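Local coordinates for protein transcriptional regulator, MarR family (Bacillus cereus, PDB 4XRF) that probably binds DNA as a winged helix-turn-helix transcription factor and so regulates gene expression, at residues A47-T52 / V88-L93; K56-P61 / L134-C139. All blocks are in the same frame, centred on the assembly; numbering follows the deposited sequence.

Contact 1: residues A47-T52 / V88-L93; sequences ASRATT and VVIIEL. With PO4 (phosphate ion), chain D.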
ATOM      1  N   ALA A  47     -30.823   1.960  14.129  1.00 43.04           N
ATOM      2  CA  ALA A  47     -30.170   3.158  14.674  1.00 42.55           C
ATOM      3  C   ALA A  47     -29.454   2.883  15.996  1.00 42.53           C
ATOM      4  O   ALA A  47     -30.051   2.356  16.946  1.00 43.80           O
ATOM      5  CB  ALA A  47     -31.192   4.286  14.862  1.00 43.84           C
ATOM      6  N   SER A  48     -28.186   3.282  16.069  1.00 41.21           N
ATOM      7  CA  SER A  48     -27.362   3.027  17.249  1.00 40.92           C
ATOM      8  C   SER A  48     -26.503   4.239  17.625  1.00 40.47           C
ATOM      9  O   SER A  48     -26.173   5.058  16.762  1.00 39.60           O
ATOM     10  CB  SER A  48     -26.444   1.818  16.985  1.00 40.33           C
ATOM     11  OG  SER A  48     -27.121   0.778  16.286  1.00 40.31           O
ATOM     12  N   ARG A  49     -26.130   4.332  18.902  1.00 40.74           N
ATOM     13  CA  ARG A  49     -25.183   5.342  19.360  1.00 40.91           C
ATOM     14  C   ARG A  49     -23.816   5.181  18.712  1.00 39.66           C
ATOM     15  O   ARG A  49     -23.344   4.048  18.501  1.00 38.57           O
ATOM     16  CB  ARG A  49     -25.030   5.315  20.891  1.00 42.15           C
ATOM     17  CG  ARG A  49     -26.212   5.894  21.660  1.00 43.81           C
ATOM     18  CD  ARG A  49     -25.951   5.860  23.169  1.00 45.44           C
ATOM     19  NE  ARG A  49     -25.877   4.473  23.612  1.00 45.57           N
ATOM     20  CZ  ARG A  49     -25.113   4.020  24.601  1.00 46.33           C
ATOM     21  NH1 ARG A  49     -24.304   4.836  25.282  1.00 47.09           N
ATOM     22  NH2 ARG A  49     -25.159   2.732  24.900  1.00 46.33           N
ATOM     23  N   ALA A  50     -23.182   6.318  18.419  1.00 37.68           N
ATOM     24  CA  ALA A  50     -21.833   6.337  17.840  1.00 37.27           C
ATOM     25  C   ALA A  50     -20.846   5.700  18.821  1.00 37.63           C
ATOM     26  O   ALA A  50     -19.929   5.017  18.418  1.00 37.09           O
ATOM     27  CB  ALA A  50     -21.406   7.763  17.494  1.00 37.31           C
ATOM     28  N   THR A  51     -21.041   5.919  20.115  1.00 39.16           N
ATOM     29  CA  THR A  51     -20.182   5.278  21.125  1.00 40.07           C
ATOM     30  C   THR A  51     -20.300   3.738  21.124  1.00 39.48           C
ATOM     31  O   THR A  51     -19.312   3.052  21.324  1.00 39.79           O
ATOM     32  CB  THR A  51     -20.406   5.868  22.522  1.00 42.26           C
ATOM     33  OG1 THR A  51     -21.797   5.801  22.833  1.00 43.91           O
ATOM     34  CG2 THR A  51     -19.961   7.346  22.557  1.00 43.00           C
ATOM     35  N   THR A  52     -21.493   3.203  20.868  1.00 38.90           N
ATOM     36  CA  THR A  52     -21.685   1.758  20.728  1.00 38.59           C
ATOM     37  C   THR A  52     -20.970   1.188  19.472  1.00 37.48           C
ATOM     38  O   THR A  52     -20.367   0.110  19.521  1.00 37.48           O
ATOM     39  CB  THR A  52     -23.185   1.397  20.695  1.00 39.05           C
ATOM     40  OG1 THR A  52     -23.827   1.864  21.892  1.00 40.50           O
ATOM     41  CG2 THR A  52     -23.394  -0.102  20.584  1.00 39.27           C
ATOM     42  N   VAL A  88     -26.112  12.917  23.100  1.00 52.28           N
ATOM     43  CA  VAL A  88     -26.335  11.582  22.540  1.00 49.31           C
ATOM     44  C   VAL A  88     -26.355  11.674  21.018  1.00 47.73           C
ATOM     45  O   VAL A  88     -27.282  12.248  20.447  1.00 48.65           O
ATOM     46  CB  VAL A  88     -27.664  10.988  23.026  1.00 50.18           C
ATOM     47  CG1 VAL A  88     -27.863   9.593  22.467  1.00 48.43           C
ATOM     48  CG2 VAL A  88     -27.719  10.977  24.562  1.00 51.51           C
ATOM     49  N   VAL A  89     -25.338  11.086  20.385  1.00 45.15           N
ATOM     50  CA  VAL A  89     -25.164  11.083  18.925  1.00 43.34           C
ATOM     51  C   VAL A  89     -25.625   9.729  18.389  1.00 41.96           C
ATOM     52  O   VAL A  89     -25.064   8.680  18.752  1.00 41.09           O
ATOM     53  CB  VAL A  89     -23.681  11.323  18.550  1.00 42.39           C
ATOM     54  CG1 VAL A  89     -23.480  11.355  17.031  1.00 41.44           C
ATOM     55  CG2 VAL A  89     -23.135  12.592  19.202  1.00 43.56           C
ATOM     56  N   ILE A  90     -26.652   9.762  17.541  1.00 41.73           N
ATOM     57  CA  ILE A  90     -27.222   8.562  16.947  1.00 41.04           C
ATOM     58  C   ILE A  90     -26.872   8.449  15.450  1.00 39.95           C
ATOM     59  O   ILE A  90     -27.001   9.425  14.695  1.00 40.03           O
ATOM     60  CB  ILE A  90     -28.757   8.530  17.084  1.00 42.51           C
ATOM     61  CG1 ILE A  90     -29.207   8.827  18.520  1.00 44.46           C
ATOM     62  CG2 ILE A  90     -29.316   7.206  16.565  1.00 42.26           C
ATOM     63  CD1 ILE A  90     -28.803   7.793  19.540  1.00 44.50           C
ATOM     64  N   ILE A  91     -26.452   7.248  15.042  1.00 38.70           N
ATOM     65  CA  ILE A  91     -26.158   6.938  13.648  1.00 37.85           C
ATOM     66  C   ILE A  91     -27.208   5.962  13.109  1.00 38.68           C
ATOM     67  O   ILE A  91     -27.594   4.995  13.779  1.00 38.91           O
ATOM     68  CB  ILE A  91     -24.732   6.350  13.459  1.00 36.29           C
ATOM     69  CG1 ILE A  91     -23.680   7.140  14.260  1.00 36.16           C
ATOM     70  CG2 ILE A  91     -24.365   6.256  11.978  1.00 35.55           C
ATOM     71  CD1 ILE A  91     -23.623   8.625  13.970  1.00 36.65           C
ATOM     72  N   GLU A  92     -27.656   6.225  11.889  1.00 39.31           N
ATOM     73  CA  GLU A  92     -28.745   5.489  11.285  1.00 41.02           C
ATOM     74  C   GLU A  92     -28.469   5.254   9.803  1.00 40.66           C
ATOM     75  O   GLU A  92     -28.025   6.155   9.110  1.00 39.94           O
ATOM     76  CB  GLU A  92     -30.011   6.315  11.411  1.00 43.65           C
ATOM     77  CG  GLU A  92     -31.248   5.586  10.957  1.00 46.97           C
ATOM     78  CD  GLU A  92     -32.506   6.358  11.288  1.00 50.66           C
ATOM     79  OE1 GLU A  92     -32.823   7.340  10.576  1.00 52.64           O
ATOM     80  OE2 GLU A  92     -33.174   5.980  12.266  1.00 52.15           O
ATOM     81  N   LEU A  93     -28.774   4.050   9.333  1.00 41.24           N
ATOM     82  CA  LEU A  93     -28.679   3.694   7.916  1.00 41.99           C
ATOM     83  C   LEU A  93     -29.696   4.511   7.108  1.00 43.21           C
ATOM     84  O   LEU A  93     -30.839   4.681   7.540  1.00 44.39           O
ATOM     85  CB  LEU A  93     -28.990   2.211   7.797  1.00 43.20           C
ATOM     86  CG  LEU A  93     -28.244   1.240   6.911  1.00 43.89           C
ATOM     87  CD1 LEU A  93     -26.728   1.417   6.956  1.00 42.29           C
ATOM     88  CD2 LEU A  93     -28.671  -0.160   7.331  1.00 44.65           C
TER
HETATM   89  P   PO4 D 203     -22.236   3.777  28.007  0.50 77.82           P
HETATM   90  O1  PO4 D 203     -23.376   4.228  28.830  0.50 73.73           O
HETATM   91  O2  PO4 D 203     -20.937   3.827  28.823  0.50 74.37           O
HETATM   92  O3  PO4 D 203     -22.451   2.400  27.486  0.50 76.85           O
HETATM   93  O4  PO4 D 203     -22.038   4.754  26.805  0.50 72.07           O
HETATM   94  O   HOH W   1     -23.150   8.305  21.000  1.00 36.42           O
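The winged-helix sheet is completed here: the short strand 48-49, which leads straight into helix 50-57, lies antiparallel along one edge of strand 89-93, whose other edge pairs with strand 77-81. Ser48 and Ile91 form a hydrogen-bonded pair. Ser48 N reaches Ile91 O at 2.9 Å, nearly along the C=O axis, and Ile91 N returns an almost straight bond (172°) to Ser48 O at 2.8 Å. Arg49 and Ile90 are the adjoining non-hydrogen-bonded pair. Arg49 CA directs a CH...O contact at Val89 O, the same oxygen that accepts Ala50 N in the carbonyl plane at 3.0 Å. A water donates to that oxygen as well and weakly accepts Thr51 N.

Side chains separate by face. Arg49 CG lies 3.8 Å from Ile90 CD1, the two chains crossing obliquely. Further out, the arginine bends at chi3 (-66°) and its NH1 donates to a phosphate oxygen, O4, at 2.7 Å; the ion probably comes from the crystallisation liquor. Ala50 CB packs on Ile91 CG1 at 4.0 Å. The Ser48 hydroxyl turns back to Gly46 O, while Ile91 continues onto Leu42 of helix 33-45. Val89 O thus accepts Ala50 N directly and is linked to Thr51 N only weakly, through the water, so the start of helix 50-57 is held to the wing mainly by the Ala50 bond.

Contact 2: residues K56-P61 / L134-C139; sequences KMYVKP and LETIIC. With SO4 (sulfate ion), chain K.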
ATOM      1  N   LYS A  56     -18.147  -1.647  19.490  1.00 39.47           N
ATOM      2  CA  LYS A  56     -18.221  -2.841  18.636  1.00 39.64           C
ATOM      3  C   LYS A  56     -17.018  -2.999  17.700  1.00 39.20           C
ATOM      4  O   LYS A  56     -16.670  -4.136  17.332  1.00 39.49           O
ATOM      5  CB  LYS A  56     -19.532  -2.886  17.861  1.00 39.40           C
ATOM      6  CG  LYS A  56     -20.739  -3.262  18.714  1.00 40.93           C
ATOM      7  CD  LYS A  56     -22.034  -2.898  17.989  1.00 40.99           C
ATOM      8  CE  LYS A  56     -23.276  -3.237  18.808  1.00 43.00           C
ATOM      9  NZ  LYS A  56     -23.528  -4.701  18.870  1.00 44.98           N
ATOM     10  N   MET A  57     -16.373  -1.880  17.345  1.00 38.99           N
ATOM     11  CA  MET A  57     -15.191  -1.885  16.426  1.00 39.80           C
ATOM     12  C   MET A  57     -13.860  -1.893  17.194  1.00 40.46           C
ATOM     13  O   MET A  57     -12.779  -1.966  16.590  1.00 39.81           O
ATOM     14  CB  MET A  57     -15.189  -0.653  15.499  1.00 40.05           C
ATOM     15  CG  MET A  57     -16.437  -0.402  14.663  1.00 40.48           C
ATOM     16  SD  MET A  57     -16.734  -1.625  13.380  1.00 43.42           S
ATOM     17  CE  MET A  57     -15.357  -1.387  12.258  1.00 41.73           C
ATOM     18  N   TYR A  58     -13.948  -1.754  18.524  1.00 41.00           N
ATOM     19  CA  TYR A  58     -12.775  -1.741  19.398  1.00 42.53           C
ATOM     20  C   TYR A  58     -11.856  -0.535  19.179  1.00 42.76           C
ATOM     21  O   TYR A  58     -10.654  -0.593  19.447  1.00 44.26           O
ATOM     22  CB  TYR A  58     -12.024  -3.086  19.324  1.00 43.26           C
ATOM     23  CG  TYR A  58     -12.877  -4.215  19.858  1.00 44.10           C
ATOM     24  CD1 TYR A  58     -13.748  -4.911  19.021  1.00 43.43           C
ATOM     25  CD2 TYR A  58     -12.867  -4.542  21.220  1.00 45.77           C
ATOM     26  CE1 TYR A  58     -14.556  -5.924  19.514  1.00 44.61           C
ATOM     27  CE2 TYR A  58     -13.666  -5.559  21.720  1.00 46.97           C
ATOM     28  CZ  TYR A  58     -14.505  -6.249  20.848  1.00 46.52           C
ATOM     29  OH  TYR A  58     -15.306  -7.260  21.328  1.00 48.52           O
ATOM     30  N   VAL A  59     -12.448   0.562  18.712  1.00 41.88           N
ATOM     31  CA  VAL A  59     -11.731   1.816  18.462  1.00 42.70           C
ATOM     32  C   VAL A  59     -12.232   2.962  19.359  1.00 43.73           C
ATOM     33  O   VAL A  59     -13.286   2.849  19.998  1.00 43.51           O
ATOM     34  CB  VAL A  59     -11.847   2.243  16.974  1.00 41.34           C
ATOM     35  CG1 VAL A  59     -11.309   1.151  16.051  1.00 40.73           C
ATOM     36  CG2 VAL A  59     -13.290   2.602  16.623  1.00 40.01           C
ATOM     37  N   LYS A  60     -11.471   4.057  19.407  1.00 45.49           N
ATOM     38  CA  LYS A  60     -11.878   5.281  20.125  1.00 47.31           C
ATOM     39  C   LYS A  60     -13.087   5.945  19.439  1.00 46.51           C
ATOM     40  O   LYS A  60     -13.237   5.818  18.224  1.00 45.12           O
ATOM     41  CB  LYS A  60     -10.719   6.290  20.131  1.00 48.97           C
ATOM     42  CG  LYS A  60      -9.491   5.904  20.935  1.00 51.11           C
ATOM     43  CD  LYS A  60      -9.767   5.997  22.421  1.00 53.27           C
ATOM     44  CE  LYS A  60      -8.479   6.014  23.230  1.00 56.12           C
ATOM     45  NZ  LYS A  60      -8.751   5.861  24.688  1.00 57.99           N
ATOM     46  N   PRO A  61     -13.944   6.658  20.209  1.00 47.92           N
ATOM     47  CA  PRO A  61     -14.993   7.500  19.611  1.00 47.67           C
ATOM     48  C   PRO A  61     -14.502   8.385  18.445  1.00 48.09           C
ATOM     49  O   PRO A  61     -15.151   8.433  17.394  1.00 46.53           O
ATOM     50  CB  PRO A  61     -15.449   8.369  20.786  1.00 49.32           C
ATOM     51  CG  PRO A  61     -15.229   7.510  21.990  1.00 49.93           C
ATOM     52  CD  PRO A  61     -14.057   6.609  21.685  1.00 49.32           C
ATOM     53  N   LEU A 134      -5.726  -7.305  19.801  1.00 40.08           N
ATOM     54  CA  LEU A 134      -4.705  -6.480  19.147  1.00 39.96           C
ATOM     55  C   LEU A 134      -5.197  -5.059  18.862  1.00 39.85           C
ATOM     56  O   LEU A 134      -4.481  -4.094  19.112  1.00 39.38           O
ATOM     57  CB  LEU A 134      -4.200  -7.108  17.851  1.00 38.82           C
ATOM     58  CG  LEU A 134      -2.938  -7.973  17.917  1.00 39.73           C
ATOM     59  CD1 LEU A 134      -2.651  -8.500  16.522  1.00 39.19           C
ATOM     60  CD2 LEU A 134      -1.750  -7.182  18.460  1.00 40.72           C
ATOM     61  N   GLU A 135      -6.413  -4.941  18.340  1.00 40.09           N
ATOM     62  CA  GLU A 135      -7.012  -3.623  18.132  1.00 42.08           C
ATOM     63  C   GLU A 135      -7.105  -2.806  19.420  1.00 42.44           C
ATOM     64  O   GLU A 135      -6.803  -1.604  19.424  1.00 42.47           O
ATOM     65  CB  GLU A 135      -8.387  -3.715  17.464  1.00 42.94           C
ATOM     66  CG  GLU A 135      -8.948  -2.354  17.068  1.00 46.12           C
ATOM     67  CD  GLU A 135      -8.191  -1.708  15.913  1.00 48.45           C
ATOM     68  OE1 GLU A 135      -6.993  -1.371  16.070  1.00 50.91           O
ATOM     69  OE2 GLU A 135      -8.798  -1.527  14.839  1.00 48.53           O
ATOM     70  N   THR A 136      -7.521  -3.458  20.501  1.00 43.04           N
ATOM     71  CA  THR A 136      -7.615  -2.815  21.819  1.00 45.76           C
ATOM     72  C   THR A 136      -6.253  -2.319  22.308  1.00 46.47           C
ATOM     73  O   THR A 136      -6.147  -1.230  22.892  1.00 46.44           O
ATOM     74  CB  THR A 136      -8.226  -3.770  22.871  1.00 47.10           C
ATOM     75  OG1 THR A 136      -9.558  -4.108  22.474  1.00 47.69           O
ATOM     76  CG2 THR A 136      -8.295  -3.112  24.242  1.00 50.22           C
ATOM     77  N   ILE A 137      -5.223  -3.128  22.066  1.00 46.14           N
ATOM     78  CA  ILE A 137      -3.866  -2.798  22.492  1.00 47.54           C
ATOM     79  C   ILE A 137      -3.389  -1.582  21.704  1.00 46.73           C
ATOM     80  O   ILE A 137      -2.839  -0.651  22.272  1.00 47.56           O
ATOM     81  CB  ILE A 137      -2.906  -3.996  22.274  1.00 47.61           C
ATOM     82  CG1 ILE A 137      -3.240  -5.128  23.261  1.00 48.12           C
ATOM     83  CG2 ILE A 137      -1.454  -3.550  22.433  1.00 49.27           C
ATOM     84  CD1 ILE A 137      -2.692  -6.487  22.852  1.00 46.43           C
ATOM     85  N   ILE A 138      -3.641  -1.596  20.398  1.00 45.37           N
ATOM     86  CA  ILE A 138      -3.229  -0.518  19.503  1.00 46.45           C
ATOM     87  C   ILE A 138      -3.994   0.793  19.740  1.00 48.67           C
ATOM     88  O   ILE A 138      -3.388   1.860  19.747  1.00 50.78           O
ATOM     89  CB  ILE A 138      -3.327  -0.939  18.015  1.00 44.31           C
ATOM     90  CG1 ILE A 138      -2.251  -1.976  17.683  1.00 43.37           C
ATOM     91  CG2 ILE A 138      -3.158   0.274  17.108  1.00 44.99           C
ATOM     92  CD1 ILE A 138      -2.548  -2.811  16.451  1.00 41.34           C
ATOM     93  N   CYS A 139      -5.306   0.716  19.959  1.00 50.07           N
ATOM     94  CA  CYS A 139      -6.139   1.925  20.045  1.00 51.98           C
ATOM     95  C   CYS A 139      -6.295   2.499  21.447  1.00 55.34           C
ATOM     96  O   CYS A 139      -6.810   3.605  21.603  1.00 56.32           O
ATOM     97  CB  CYS A 139      -7.516   1.697  19.426  1.00 50.72           C
ATOM     98  SG  CYS A 139      -7.460   1.394  17.653  1.00 51.89           S
TER
HETATM   99  S   SO4 K 210     -21.643  -7.080  16.664  1.00 63.86           S
HETATM  100  O1  SO4 K 210     -21.346  -6.957  18.121  1.00 65.07           O
HETATM  101  O2  SO4 K 210     -22.741  -6.137  16.321  1.00 57.80           O
HETATM  102  O3  SO4 K 210     -22.101  -8.455  16.343  1.00 58.42           O
HETATM  103  O4  SO4 K 210     -20.391  -6.730  15.934  1.00 56.47           O
HETATM  104  O   HOH W   2     -11.418  -1.933  14.079  1.00 31.62           O
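A tyrosine with left-handed backbone angles (phi 66°, psi 27°) stands at the centre of this contact; Tyr58 meets helix 121-139 by van der Waals touch, and a water between the neighbouring Met57 O and Glu135 bridges the two segments. Tyr58 ends helix 50-57 in a Schellman motif, and the reversal sets its carbonyl oxygen over the partner helix: O lies 3.4 Å from Glu135 CG, with Cys139 CB also beside it, and is bonded to the Thr141 hydroxyl. Tyr58 CB rests on Glu135 CG at 3.9 Å, whereas the ring leads away from the helix. Ring atom CD2 comes to 3.6 Å from Thr136 OG1, an oblique approach to a hydroxyl already tied to Glu132 O.

This is the turn of the helix-turn-helix, between helices 50-57 and 61-73, seated against the last helix of the chain. Glu135 CG is anti to its backbone N (chi1 -172°), and a bend at chi2 carries the carboxylate across Val59, the two side chains crossing obliquely, with Glu135 OE2 3.9 Å from Val59 CG1. One water donates both to that OE2, at 2.8 Å, and to Met57 O, at 2.9 Å, giving the buried acid a polar partner. Val59 CG1 also meets Cys139 SG at 4.2 Å. Lys60, bent at chi2, lays its CE 3.4 Å from Cys139 O before its NZ bonds to Gly140 O.

How the contacts relate
From the N terminus, the chain passes through helices 4-29 and 33-45 before entering 47-52, runs along helix 50-57 and leaves it through 56-61. Helix 61-73 and strand 77-81 follow, and the return along 88-93 closes the loop of contact 1. Two more helices lead to helix 121-139, at whose end 134-139 closes the longer loop of contact 2. Since 56-61 lies inside the first loop and 134-139 beyond it, the two closures cross instead of nesting. Their centres are about 17 Å apart, with helix 50-57 between them: contact 1 joins its start to the wing, and contact 2 joins its end to helix 121-139, which also packs against the second subunit.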